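Local coordinates for ABC transporter, substrate binding protein (Agrobacterium tumefaciens, PDB 3C9H) that probably captures a solute in the periplasm and hands it to an ABC importer, and carries a bound magnesium ion in this crystal, at residues A108-L113 and W125-Y130; F139-P144 and G250-K255; S94-Q99 and G184-S189; V38-D43 and V63-M68. One frame throughout, in Å; residues are numbered along the deposited sequence.

Contact 1. Residues A108-L113 and W125-Y130; sequences AQRSDL and WRNTAY
A classic beta bulge closes the turn between W125 and A129: T128 and A129 both face W125, and W125 O accepts from both of their backbone N atoms. R126 and N127 take left-handed helical backbone angles, which turns the N127 carbonyl outward to meet A108-L113. S111 N donates to N127 O at 2.7 Å, in the carbonyl plane and fairly straight (157° at the hydrogen). S111 O is met in turn by Y130, whose hydroxyl OH donates at 2.6 Å, nearly along the C=O axis; S111 O lies at the ring edge, near its plane. S111 is thus gripped through its N-H and its carbonyl. R110 is extended from CG to NE, with CG anti to the backbone N (chi1 -174°), and passes obliquely over N127, N127 CB beneath one guanidinium face. Its NE forms a salt bridge to D112 OD1 at 2.8 Å, on the syn lone pair but bent (136° at the hydrogen), which steadies the guanidinium over N127. T128 turns methyl CG2 onto A108 CB (3.5 Å), while T128 OG1 bonds back to R126 O from above that carbonyl's plane. Water 1 bridges the segments, donating to Q109 O and T128 O and accepting from S111 OG. Strand 258-268 runs along both pieces, pairing Q109 with V267 and Y130 with G265; helix 274-285 touches S111 and Y130, and helix 96-104 touches A108 and A129.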
loop_
_atom_site.group_PDB
_atom_site.type_symbol
_atom_site.label_atom_id
_atom_site.label_comp_id
_atom_site.label_asym_id
_atom_site.label_seq_id
_atom_site.Cartn_x
_atom_site.Cartn_y
_atom_site.Cartn_z
ATOM N N ALA A 108 -10.015 16.213 5.386
ATOM C CA ALA A 108 -9.280 15.857 6.582
ATOM C C ALA A 108 -9.320 17.019 7.581
ATOM O O ALA A 108 -9.768 18.135 7.260
ATOM C CB ALA A 108 -7.844 15.482 6.232
ATOM N N GLN A 109 -8.869 16.747 8.802
ATOM C CA GLN A 109 -8.644 17.791 9.789
ATOM C C GLN A 109 -7.259 17.590 10.420
ATOM O O GLN A 109 -6.739 16.476 10.458
ATOM C CB GLN A 109 -9.755 17.816 10.847
ATOM C CG GLN A 109 -9.944 16.524 11.629
ATOM C CD GLN A 109 -11.005 16.666 12.704
ATOM O OE1 GLN A 109 -10.784 17.335 13.699
ATOM N NE2 GLN A 109 -12.161 16.045 12.501
ATOM N N ARG A 110 -6.678 18.692 10.887
ATOM C CA ARG A 110 -5.339 18.716 11.430
ATOM C C ARG A 110 -5.284 17.904 12.709
ATOM O O ARG A 110 -6.225 17.915 13.531
ATOM C CB ARG A 110 -4.909 20.178 11.683
ATOM C CG ARG A 110 -3.490 20.375 12.121
ATOM C CD ARG A 110 -3.165 21.892 12.307
ATOM N NE ARG A 110 -1.738 22.146 12.546
ATOM C CZ ARG A 110 -0.869 22.539 11.617
ATOM N NH1 ARG A 110 -1.238 22.726 10.346
ATOM N NH2 ARG A 110 0.390 22.743 11.962
ATOM N N SER A 111 -4.167 17.213 12.882
ATOM C CA SER A 111 -3.918 16.429 14.071
ATOM C C SER A 111 -2.586 16.835 14.669
ATOM O O SER A 111 -1.538 16.364 14.225
ATOM C CB SER A 111 -3.881 14.941 13.731
ATOM O OG SER A 111 -5.134 14.493 13.316
ATOM N N ASP A 112 -2.638 17.709 15.680
ATOM C CA ASP A 112 -1.441 18.208 16.352
ATOM C C ASP A 112 -1.138 17.301 17.505
ATOM O O ASP A 112 -1.761 17.414 18.574
ATOM C CB ASP A 112 -1.648 19.631 16.873
ATOM C CG ASP A 112 -1.757 20.637 15.764
ATOM O OD1 ASP A 112 -1.110 20.430 14.726
ATOM O OD2 ASP A 112 -2.482 21.639 15.937
ATOM N N LEU A 113 -0.172 16.415 17.307
ATOM C CA LEU A 113 0.078 15.335 18.256
ATOM C C LEU A 113 1.487 15.381 18.828
ATOM O O LEU A 113 2.322 16.183 18.412
ATOM C CB LEU A 113 -0.163 13.971 17.590
ATOM C CG LEU A 113 -1.590 13.717 17.085
ATOM C CD1 LEU A 113 -1.705 12.519 16.099
ATOM C CD2 LEU A 113 -2.496 13.550 18.276
ATOM N N TRP A 125 2.413 16.038 5.874
ATOM C CA TRP A 125 1.754 17.168 5.207
ATOM C C TRP A 125 0.858 17.910 6.214
ATOM O O TRP A 125 -0.183 17.406 6.613
ATOM C CB TRP A 125 0.910 16.715 4.005
ATOM C CG TRP A 125 0.388 17.877 3.172
ATOM C CD1 TRP A 125 1.106 18.633 2.288
ATOM C CD2 TRP A 125 -0.952 18.427 3.164
ATOM N NE1 TRP A 125 0.307 19.606 1.734
ATOM C CE2 TRP A 125 -0.954 19.506 2.258
ATOM C CE3 TRP A 125 -2.133 18.135 3.864
ATOM C CZ2 TRP A 125 -2.109 20.280 2.002
ATOM C CZ3 TRP A 125 -3.286 18.904 3.606
ATOM C CH2 TRP A 125 -3.264 19.954 2.689
ATOM N N ARG A 126 1.320 19.080 6.654
ATOM C CA ARG A 126 0.538 20.007 7.484
ATOM C C ARG A 126 -0.071 19.444 8.744
ATOM O O ARG A 126 -1.162 19.859 9.132
ATOM C CB ARG A 126 -0.582 20.612 6.653
ATOM C CG ARG A 126 -0.072 21.347 5.455
ATOM C CD ARG A 126 -1.160 22.200 4.901
ATOM N NE ARG A 126 -0.669 23.019 3.808
ATOM C CZ ARG A 126 -1.441 23.583 2.877
ATOM N NH1 ARG A 126 -2.768 23.407 2.865
ATOM N NH2 ARG A 126 -0.868 24.306 1.928
ATOM N N ASN A 127 0.654 18.539 9.402
ATOM C CA ASN A 127 0.187 17.883 10.638
ATOM C C ASN A 127 -1.184 17.207 10.449
ATOM O O ASN A 127 -1.895 16.931 11.416
ATOM C CB ASN A 127 0.146 18.898 11.791
ATOM C CG ASN A 127 1.467 19.007 12.556
ATOM O OD1 ASN A 127 1.472 19.448 13.710
ATOM N ND2 ASN A 127 2.568 18.625 11.939
ATOM N N THR A 128 -1.489 16.881 9.197
ATOM C CA THR A 128 -2.812 16.421 8.786
ATOM C C THR A 128 -2.789 15.001 8.204
ATOM O O THR A 128 -3.521 14.135 8.681
ATOM C CB THR A 128 -3.440 17.410 7.761
ATOM O OG1 THR A 128 -3.572 18.693 8.381
ATOM C CG2 THR A 128 -4.854 16.944 7.335
ATOM N N ALA A 129 -1.976 14.801 7.159
ATOM C CA ALA A 129 -1.683 13.504 6.549
ATOM C C ALA A 129 -0.255 13.065 6.888
ATOM O O ALA A 129 0.732 13.810 6.645
ATOM C CB ALA A 129 -1.827 13.601 5.038
ATOM N N TYR A 130 -0.143 11.878 7.466
ATOM C CA TYR A 130 1.129 11.327 7.892
ATOM C C TYR A 130 1.428 10.008 7.201
ATOM O O TYR A 130 0.611 9.074 7.241
ATOM C CB TYR A 130 1.100 11.069 9.396
ATOM C CG TYR A 130 0.910 12.295 10.269
ATOM C CD1 TYR A 130 2.005 12.974 10.754
ATOM C CD2 TYR A 130 -0.366 12.743 10.652
ATOM C CE1 TYR A 130 1.866 14.099 11.583
ATOM C CE2 TYR A 130 -0.515 13.870 11.477
ATOM C CZ TYR A 130 0.608 14.534 11.938
ATOM O OH TYR A 130 0.508 15.613 12.756
HETATM O O HOH W 1 -5.380 14.179 10.470
#

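Contact 2. Residues F139-P144 and G250-K255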
loop_
_atom_site.group_PDB
_atom_site.type_symbol
_atom_site.label_atom_id
_atom_site.label_comp_id
_atom_site.label_asym_id
_atom_site.label_seq_id
_atom_site.Cartn_x
_atom_site.Cartn_y
_atom_site.Cartn_z
ATOM N N PHE A 139 8.748 -7.916 -7.219
ATOM C CA PHE A 139 8.381 -9.076 -8.021
ATOM C C PHE A 139 8.172 -10.237 -7.055
ATOM O O PHE A 139 8.877 -10.369 -6.066
ATOM C CB PHE A 139 9.481 -9.511 -9.007
ATOM C CG PHE A 139 9.948 -8.463 -9.999
ATOM C CD1 PHE A 139 9.298 -7.247 -10.175
ATOM C CD2 PHE A 139 11.053 -8.727 -10.787
ATOM C CE1 PHE A 139 9.752 -6.324 -11.120
ATOM C CE2 PHE A 139 11.508 -7.804 -11.753
ATOM C CZ PHE A 139 10.857 -6.609 -11.913
ATOM N N VAL A 140 7.240 -11.105 -7.402
ATOM C CA VAL A 140 7.063 -12.348 -6.723
ATOM C C VAL A 140 7.111 -13.457 -7.773
ATOM O O VAL A 140 6.829 -13.231 -8.961
ATOM C CB VAL A 140 5.762 -12.384 -5.874
ATOM C CG1 VAL A 140 5.836 -11.353 -4.754
ATOM C CG2 VAL A 140 4.519 -12.152 -6.744
ATOM N N TYR A 141 7.528 -14.640 -7.344
ATOM C CA TYR A 141 7.599 -15.782 -8.260
ATOM C C TYR A 141 7.262 -17.070 -7.541
ATOM O O TYR A 141 7.381 -17.151 -6.313
ATOM C CB TYR A 141 8.981 -15.881 -8.932
ATOM C CG TYR A 141 10.156 -16.164 -8.016
ATOM C CD1 TYR A 141 10.728 -17.439 -7.946
ATOM C CD2 TYR A 141 10.702 -15.161 -7.225
ATOM C CE1 TYR A 141 11.808 -17.691 -7.093
ATOM C CE2 TYR A 141 11.773 -15.398 -6.406
ATOM C CZ TYR A 141 12.312 -16.670 -6.331
ATOM O OH TYR A 141 13.377 -16.885 -5.503
ATOM N N HIS A 142 6.846 -18.055 -8.327
ATOM C CA HIS A 142 6.605 -19.413 -7.867
ATOM C C HIS A 142 7.930 -20.201 -7.953
ATOM O O HIS A 142 8.370 -20.572 -9.027
ATOM C CB HIS A 142 5.521 -20.035 -8.740
ATOM C CG HIS A 142 5.159 -21.438 -8.367
ATOM N ND1 HIS A 142 4.605 -21.771 -7.149
ATOM C CD2 HIS A 142 5.234 -22.587 -9.068
ATOM C CE1 HIS A 142 4.369 -23.067 -7.113
ATOM N NE2 HIS A 142 4.738 -23.585 -8.267
ATOM N N LYS A 143 8.555 -20.415 -6.801
ATOM C CA LYS A 143 9.883 -21.046 -6.716
ATOM C C LYS A 143 9.994 -22.361 -7.497
ATOM O O LYS A 143 10.927 -22.529 -8.250
ATOM C CB LYS A 143 10.304 -21.264 -5.253
ATOM C CG LYS A 143 10.470 -19.997 -4.446
ATOM C CD LYS A 143 11.118 -20.297 -3.110
ATOM C CE LYS A 143 11.334 -19.027 -2.322
ATOM N NZ LYS A 143 12.390 -19.153 -1.268
ATOM N N PRO A 144 9.032 -23.282 -7.334
ATOM C CA PRO A 144 9.072 -24.516 -8.144
ATOM C C PRO A 144 9.084 -24.317 -9.655
ATOM O O PRO A 144 9.478 -25.235 -10.381
ATOM C CB PRO A 144 7.789 -25.252 -7.734
ATOM C CG PRO A 144 7.533 -24.770 -6.341
ATOM C CD PRO A 144 7.917 -23.307 -6.380
ATOM N N GLY A 250 8.508 -16.796 -3.750
ATOM C CA GLY A 250 9.760 -16.043 -3.701
ATOM C C GLY A 250 9.530 -14.581 -4.032
ATOM O O GLY A 250 8.546 -14.227 -4.678
ATOM N N ILE A 251 10.450 -13.745 -3.583
ATOM C CA ILE A 251 10.391 -12.298 -3.728
ATOM C C ILE A 251 11.695 -11.787 -4.340
ATOM O O ILE A 251 12.783 -12.241 -3.951
ATOM C CB ILE A 251 10.239 -11.601 -2.342
ATOM C CG1 ILE A 251 8.958 -12.055 -1.629
ATOM C CG2 ILE A 251 10.280 -10.078 -2.503
ATOM C CD1 ILE A 251 8.933 -11.739 -0.133
ATOM N N VAL A 252 11.588 -10.822 -5.253
ATOM C CA VAL A 252 12.744 -10.081 -5.786
ATOM C C VAL A 252 12.460 -8.592 -5.701
ATOM O O VAL A 252 11.450 -8.107 -6.250
ATOM C CB VAL A 252 13.053 -10.481 -7.268
ATOM C CG1 VAL A 252 14.315 -9.793 -7.761
ATOM C CG2 VAL A 252 13.192 -11.951 -7.408
ATOM N N LEU A 253 13.307 -7.857 -4.965
ATOM C CA LEU A 253 13.274 -6.396 -5.029
ATOM C C LEU A 253 13.950 -6.023 -6.336
ATOM O O LEU A 253 15.099 -6.358 -6.530
ATOM C CB LEU A 253 13.998 -5.725 -3.841
ATOM C CG LEU A 253 13.086 -5.463 -2.632
ATOM C CD1 LEU A 253 12.845 -6.766 -1.890
ATOM C CD2 LEU A 253 13.686 -4.401 -1.708
ATOM N N PRO A 254 13.229 -5.388 -7.257
ATOM C CA PRO A 254 13.869 -5.082 -8.533
ATOM C C PRO A 254 15.161 -4.262 -8.401
ATOM O O PRO A 254 15.203 -3.245 -7.685
ATOM C CB PRO A 254 12.792 -4.294 -9.272
ATOM C CG PRO A 254 11.531 -4.785 -8.687
ATOM C CD PRO A 254 11.820 -4.974 -7.251
ATOM N N LYS A 255 16.186 -4.693 -9.128
ATOM C CA LYS A 255 17.520 -4.114 -9.008
ATOM C C LYS A 255 17.728 -2.867 -9.845
ATOM O O LYS A 255 18.591 -2.061 -9.509
ATOM C CB LYS A 255 18.579 -5.155 -9.362
ATOM C CG LYS A 255 18.653 -6.312 -8.383
ATOM C CD LYS A 255 19.580 -7.352 -8.939
ATOM C CE LYS A 255 19.737 -8.571 -8.041
ATOM N NZ LYS A 255 20.591 -9.579 -8.766
#
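Two antiparallel strand ends, F139-H142 and G250-V252, are joined by four backbone hydrogen bonds, two between F139 and V252 and two between Y141 and G250; V140 and I251 form the non-hydrogen-bonded pair between them. Strand 135-142 here lies between 230-235 and 249-252, consistent with one lobe of a periplasmic binding protein fold. The side chains of F139, Y141 and V252 share one face of the sheet. Y141 places CG between the backbone N and the carbonyl carbon (chi1 65°), the crowded position, which lays the ring across to the neighbouring strand. There G250, with no side chain, lets the ring rest on its backbone in a CH-pi contact, G250 CA standing 3.8 Å from the Y141 ring centroid. Farther along, Y141 CE2 reaches V252 CG2 at 3.9 Å, the methyl that V252 directs this way by putting CG1 anti to its backbone N (chi1 -175°). F139 instead has CG anti to the carbonyl carbon (chi1 -57°), so its ring leans past V252, the two CB atoms 4.1 Å apart, toward P254. The proline ring tip crosses obliquely over one face, offset toward the rim, with P254 CG 3.4 Å from F139 CE1. K143, extended beyond CG, lays its aliphatic chain alongside G250, its CE 3.6 Å from G250 CA. On the opposite face V140 and I251 meet only lightly through their CG1 atoms, and both lie on A239 of helix 236-245. F158 packs edge-to-face with F139, P151 touches Y141, and on the far side of strand 135-142 runs strand 230-235, where G231 bonds with V140.

Contact 3. Residues S94-Q99 and G184-S189; sequences SAMDLQ and GFLFMS
An inverse gamma turn centred on A95, the N-cap residue of helix 96-104, leads into the helix whose first turn packs against helix 183-194. The contact is van der Waals packing; no hydrogen bond crosses it. L186 carries most of the contact: with CG anti to the backbone N it reaches out and splits its two methyls. Its CD2 goes to M96 CG and to the carbonyl S94 O, 3.6 Å from each, and its CD1 goes toward the carboxylate of D97, 4.1 Å from D97 OD1. M96 crosses L186 obliquely and bends at chi3, carrying its methyl away. Solute-binding proteins of this family have two lobes facing across a cleft, and the topology is consistent with this contact joining them: helix 96-104 follows strand 90-93 of one, while helix 183-194 follows strand 173-176 of the other. S94 OG, at the edge of the contact, hydrogen-bonds a citrate, probably from the crystallisation liquor, close to the magnesium site. D97 holds CG in the crowded position between backbone N and carbonyl carbon (chi1 60°); with chi2 at -31° its carboxylate plane comes within 7° of the F185 ring plane. D97 OD2 approaches that ring obliquely, 3.9 Å from F185 CD2. R341 of helix 338-353 serves both, forming a salt bridge with D97 OD2 and a cation-pi contact with F185, and so probably offsets the buried negative charge.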
loop_
_atom_site.group_PDB
_atom_site.type_symbol
_atom_site.label_atom_id
_atom_site.label_comp_id
_atom_site.label_asym_id
_atom_site.label_seq_id
_atom_site.Cartn_x
_atom_site.Cartn_y
_atom_site.Cartn_z
ATOM N N SER A 94 -2.879 3.115 1.394
ATOM C CA SER A 94 -1.686 3.029 0.603
ATOM C C SER A 94 -1.808 3.857 -0.684
ATOM O O SER A 94 -0.813 4.023 -1.398
ATOM C CB SER A 94 -1.360 1.582 0.282
ATOM O OG SER A 94 -2.484 0.929 -0.264
ATOM N N ALA A 95 -3.008 4.363 -0.978
ATOM C CA ALA A 95 -3.189 5.247 -2.129
ATOM C C ALA A 95 -2.828 6.701 -1.719
ATOM O O ALA A 95 -3.683 7.531 -1.411
ATOM C CB ALA A 95 -4.570 5.118 -2.755
ATOM N N MET A 96 -1.527 6.985 -1.744
ATOM C CA MET A 96 -0.959 8.173 -1.119
ATOM C C MET A 96 -1.583 9.415 -1.735
ATOM O O MET A 96 -1.921 10.373 -1.049
ATOM C CB MET A 96 0.552 8.230 -1.324
ATOM C CG MET A 96 1.398 7.055 -0.769
ATOM S SD MET A 96 3.181 7.194 -1.043
ATOM C CE MET A 96 3.557 8.588 0.007
ATOM N N ASP A 97 -1.704 9.379 -3.043
ATOM C CA ASP A 97 -2.281 10.463 -3.806
ATOM C C ASP A 97 -3.731 10.787 -3.431
ATOM O O ASP A 97 -4.090 11.962 -3.272
ATOM C CB ASP A 97 -2.097 10.206 -5.305
ATOM C CG ASP A 97 -2.756 8.914 -5.802
ATOM O OD1 ASP A 97 -2.863 7.920 -5.049
ATOM O OD2 ASP A 97 -3.100 8.886 -7.003
ATOM N N LEU A 98 -4.545 9.762 -3.208
ATOM C CA LEU A 98 -5.940 9.964 -2.840
ATOM C C LEU A 98 -6.045 10.526 -1.432
ATOM O O LEU A 98 -6.959 11.288 -1.140
ATOM C CB LEU A 98 -6.736 8.642 -2.937
ATOM C CG LEU A 98 -6.816 8.059 -4.362
ATOM C CD1 LEU A 98 -7.645 6.798 -4.413
ATOM C CD2 LEU A 98 -7.312 9.130 -5.391
ATOM N N GLN A 99 -5.116 10.132 -0.556
ATOM C CA GLN A 99 -5.100 10.649 0.804
ATOM C C GLN A 99 -4.689 12.112 0.852
ATOM O O GLN A 99 -5.267 12.900 1.577
ATOM C CB GLN A 99 -4.200 9.800 1.691
ATOM C CG GLN A 99 -4.791 8.411 1.965
ATOM C CD GLN A 99 -5.914 8.444 2.997
ATOM O OE1 GLN A 99 -7.068 8.737 2.661
ATOM N NE2 GLN A 99 -5.586 8.120 4.260
ATOM N N GLY A 184 -2.112 0.263 -6.922
ATOM C CA GLY A 184 -1.694 -0.121 -8.279
ATOM C C GLY A 184 -1.484 1.081 -9.166
ATOM O O GLY A 184 -0.442 1.189 -9.834
ATOM N N PHE A 185 -2.469 1.987 -9.199
ATOM C CA PHE A 185 -2.329 3.192 -9.976
ATOM C C PHE A 185 -1.100 4.018 -9.532
ATOM O O PHE A 185 -0.308 4.478 -10.354
ATOM C CB PHE A 185 -3.592 4.067 -9.936
ATOM C CG PHE A 185 -3.408 5.334 -10.707
ATOM C CD1 PHE A 185 -3.614 5.352 -12.065
ATOM C CD2 PHE A 185 -2.896 6.472 -10.088
ATOM C CE1 PHE A 185 -3.359 6.525 -12.805
ATOM C CE2 PHE A 185 -2.629 7.637 -10.810
ATOM C CZ PHE A 185 -2.850 7.655 -12.170
ATOM N N LEU A 186 -0.939 4.183 -8.229
ATOM C CA LEU A 186 0.212 4.904 -7.694
ATOM C C LEU A 186 1.503 4.299 -8.223
ATOM O O LEU A 186 2.360 5.016 -8.712
ATOM C CB LEU A 186 0.192 4.894 -6.152
ATOM C CG LEU A 186 1.296 5.684 -5.420
ATOM C CD1 LEU A 186 1.125 7.164 -5.666
ATOM C CD2 LEU A 186 1.317 5.399 -3.914
ATOM N N PHE A 187 1.652 2.980 -8.120
ATOM C CA PHE A 187 2.882 2.344 -8.539
ATOM C C PHE A 187 3.097 2.582 -10.046
ATOM O O PHE A 187 4.209 2.886 -10.458
ATOM C CB PHE A 187 2.905 0.836 -8.233
ATOM C CG PHE A 187 2.993 0.466 -6.747
ATOM C CD1 PHE A 187 3.660 1.279 -5.810
ATOM C CD2 PHE A 187 2.485 -0.755 -6.319
ATOM C CE1 PHE A 187 3.745 0.891 -4.463
ATOM C CE2 PHE A 187 2.572 -1.161 -4.987
ATOM C CZ PHE A 187 3.204 -0.337 -4.056
ATOM N N MET A 188 2.057 2.421 -10.862
ATOM C CA MET A 188 2.188 2.678 -12.313
ATOM C C MET A 188 2.590 4.128 -12.575
ATOM O O MET A 188 3.453 4.408 -13.407
ATOM C CB MET A 188 0.889 2.351 -13.056
ATOM C CG MET A 188 0.881 2.698 -14.582
ATOM S SD MET A 188 2.044 1.691 -15.505
ATOM C CE MET A 188 2.350 0.239 -14.452
ATOM N N SER A 189 1.995 5.064 -11.852
ATOM C CA SER A 189 2.305 6.478 -12.091
ATOM C C SER A 189 3.774 6.783 -11.720
ATOM O O SER A 189 4.454 7.574 -12.413
ATOM C CB SER A 189 1.293 7.389 -11.384
ATOM O OG SER A 189 1.564 7.516 -9.993
#

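Contact 4. Residues V38-D43 and V63-M68; sequences VYSSLD and VHYEDM. With MG (magnesium ion), chain C.
Magnesium is held just after strand 35-40 by S41 O and D43 OD1, each 2.3 Å from the ion; water 2 and two atoms from outside both segments also bind it. Behind the metal loop Y65 OH donates to L42 O at 2.6 Å, on a lone pair in the carbonyl plane, and accepts from S40 OG at 2.7 Å. S40 OG, anti to its backbone N, also accepts from L42 N (3.0 Å), an ST turn, a network that probably braces the bend from which S41 and D43 reach the ion. D67 OD2 hydrogen-bonds to E44 N at the start of helix 44-57, next to the N-cap residue D43. The D67 and D43 carboxylates are like charges that the metal would tend to offset. Bonds from V38 N to H64 O, E66 N to V38 O, S40 N to E66 O and M68 N to S40 O, all nearly straight, join the parallel strands. V38 CG1 packs on Y65 CD1 (3.9 Å); on the other face M68, bent at chi3, lays CE 3.5 Å from Y39 CG, with SD obliquely 4.7 Å from the Y39 ring centroid, a Met-aromatic contact. Y39 and E66 run side by side, their polar ends going to E80 and R76 of helix 70-82. In this beta-alpha-beta unit helix 44-57 covers the Y65 face, helix 70-82 the Y39 face, and strands 90-93 and 20-24 flank the pair.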
loop_
_atom_site.group_PDB
_atom_site.type_symbol
_atom_site.label_atom_id
_atom_site.label_comp_id
_atom_site.label_asym_id
_atom_site.label_seq_id
_atom_site.Cartn_x
_atom_site.Cartn_y
_atom_site.Cartn_z
ATOM N N VAL A 38 -12.711 2.795 11.713
ATOM C CA VAL A 38 -11.524 2.889 10.838
ATOM C C VAL A 38 -11.886 2.438 9.422
ATOM O O VAL A 38 -12.430 1.349 9.244
ATOM C CB VAL A 38 -10.351 2.001 11.408
ATOM C CG1 VAL A 38 -9.120 2.049 10.505
ATOM C CG2 VAL A 38 -10.028 2.370 12.878
ATOM N N TYR A 39 -11.622 3.266 8.406
ATOM C CA TYR A 39 -11.557 2.782 7.018
ATOM C C TYR A 39 -10.098 2.594 6.624
ATOM O O TYR A 39 -9.328 3.559 6.614
ATOM C CB TYR A 39 -12.200 3.719 6.012
ATOM C CG TYR A 39 -13.643 4.089 6.285
ATOM C CD1 TYR A 39 -14.418 3.398 7.215
ATOM C CD2 TYR A 39 -14.230 5.164 5.588
ATOM C CE1 TYR A 39 -15.746 3.781 7.441
ATOM C CE2 TYR A 39 -15.500 5.549 5.821
ATOM C CZ TYR A 39 -16.272 4.849 6.738
ATOM O OH TYR A 39 -17.571 5.257 6.943
ATOM N N SER A 40 -9.728 1.360 6.308
ATOM C CA SER A 40 -8.326 0.987 6.047
ATOM C C SER A 40 -8.147 -0.013 4.931
ATOM O O SER A 40 -8.981 -0.872 4.674
ATOM C CB SER A 40 -7.696 0.472 7.327
ATOM O OG SER A 40 -6.395 -0.044 7.134
ATOM N N SER A 41 -7.047 0.121 4.214
ATOM C CA SER A 41 -6.736 -0.819 3.171
ATOM C C SER A 41 -5.794 -1.906 3.665
ATOM O O SER A 41 -5.482 -2.799 2.903
ATOM C CB SER A 41 -6.146 -0.122 1.954
ATOM O OG SER A 41 -4.846 0.413 2.212
ATOM N N LEU A 42 -5.326 -1.800 4.909
ATOM C CA LEU A 42 -4.421 -2.781 5.484
ATOM C C LEU A 42 -5.224 -4.054 5.744
ATOM O O LEU A 42 -6.193 -4.049 6.521
ATOM C CB LEU A 42 -3.739 -2.259 6.752
ATOM C CG LEU A 42 -2.749 -3.226 7.461
ATOM C CD1 LEU A 42 -1.578 -3.663 6.574
ATOM C CD2 LEU A 42 -2.203 -2.662 8.742
ATOM N N ASP A 43 -4.843 -5.139 5.074
ATOM C CA ASP A 43 -5.592 -6.406 5.178
ATOM C C ASP A 43 -5.777 -6.770 6.654
ATOM O O ASP A 43 -4.800 -6.798 7.436
ATOM C CB ASP A 43 -4.870 -7.549 4.466
ATOM C CG ASP A 43 -4.843 -7.387 2.946
ATOM O OD1 ASP A 43 -5.212 -6.322 2.415
ATOM O OD2 ASP A 43 -4.447 -8.353 2.271
ATOM N N VAL A 63 -13.336 -1.166 18.638
ATOM C CA VAL A 63 -12.784 -0.830 17.309
ATOM C C VAL A 63 -13.618 -1.484 16.218
ATOM O O VAL A 63 -13.751 -2.702 16.156
ATOM C CB VAL A 63 -11.311 -1.264 17.161
ATOM C CG1 VAL A 63 -10.778 -0.941 15.767
ATOM C CG2 VAL A 63 -10.456 -0.605 18.229
ATOM N N HIS A 64 -14.182 -0.645 15.363
ATOM C CA HIS A 64 -14.927 -1.050 14.196
ATOM C C HIS A 64 -14.037 -0.848 12.956
ATOM O O HIS A 64 -13.842 0.288 12.463
ATOM C CB HIS A 64 -16.196 -0.204 14.136
ATOM C CG HIS A 64 -17.116 -0.546 13.014
ATOM N ND1 HIS A 64 -16.746 -0.461 11.691
ATOM C CD2 HIS A 64 -18.418 -0.901 13.014
ATOM C CE1 HIS A 64 -17.773 -0.795 10.929
ATOM N NE2 HIS A 64 -18.803 -1.051 11.709
ATOM N N TYR A 65 -13.472 -1.951 12.472
ATOM C CA TYR A 65 -12.440 -1.920 11.455
ATOM C C TYR A 65 -13.007 -2.354 10.130
ATOM O O TYR A 65 -13.430 -3.495 9.993
ATOM C CB TYR A 65 -11.264 -2.845 11.844
ATOM C CG TYR A 65 -10.056 -2.729 10.948
ATOM C CD1 TYR A 65 -9.048 -1.781 11.213
ATOM C CD2 TYR A 65 -9.888 -3.572 9.825
ATOM C CE1 TYR A 65 -7.893 -1.691 10.404
ATOM C CE2 TYR A 65 -8.740 -3.468 9.010
ATOM C CZ TYR A 65 -7.754 -2.519 9.309
ATOM O OH TYR A 65 -6.610 -2.408 8.498
ATOM N N GLU A 66 -12.999 -1.441 9.158
ATOM C CA GLU A 66 -13.438 -1.728 7.801
ATOM C C GLU A 66 -12.274 -1.768 6.821
ATOM O O GLU A 66 -11.616 -0.759 6.542
ATOM C CB GLU A 66 -14.493 -0.707 7.322
ATOM C CG GLU A 66 -15.625 -0.507 8.293
ATOM C CD GLU A 66 -16.968 -0.187 7.622
ATOM O OE1 GLU A 66 -17.124 -0.376 6.389
ATOM O OE2 GLU A 66 -17.886 0.239 8.361
ATOM N N ASP A 67 -12.053 -2.963 6.287
ATOM C CA ASP A 67 -11.003 -3.285 5.340
ATOM C C ASP A 67 -11.637 -3.150 3.959
ATOM O O ASP A 67 -12.546 -3.890 3.589
ATOM C CB ASP A 67 -10.485 -4.705 5.660
ATOM C CG ASP A 67 -9.543 -5.291 4.623
ATOM O OD1 ASP A 67 -9.260 -4.679 3.568
ATOM O OD2 ASP A 67 -9.069 -6.414 4.883
ATOM N N MET A 68 -11.130 -2.200 3.199
ATOM C CA MET A 68 -11.670 -1.867 1.914
ATOM C C MET A 68 -10.587 -1.390 0.945
ATOM O O MET A 68 -9.475 -1.023 1.356
ATOM C CB MET A 68 -12.798 -0.819 2.072
ATOM C CG MET A 68 -12.392 0.604 2.379
ATOM S SD MET A 68 -13.754 1.772 2.820
ATOM C CE MET A 68 -14.151 1.134 4.415
HETATM MG MG MG C . -5.698 -4.361 1.270
HETATM O O HOH W 2 -7.920 -4.760 1.585
#

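Along the chain contact 4 comes first, then contact 3 opens at S94; contact 1 opens and closes before G184 completes contact 3, and contact 2 alternates with contact 3, F139 preceding G184 and G250 following it. Contacts 3 and 4 meet directly at S94 and S41, both near the magnesium and citrate, although their centres are 18 Å apart. Contacts 1 and 2 lie 37 Å apart between centres, on opposite sides of the chain's centre, yet strands 129-131 and 135-142 both pair with 258-268. The layout is consistent with two lobes: contacts 1 and 4 in one, contact 2 in the other, contact 3 between them beside the probable binding cleft.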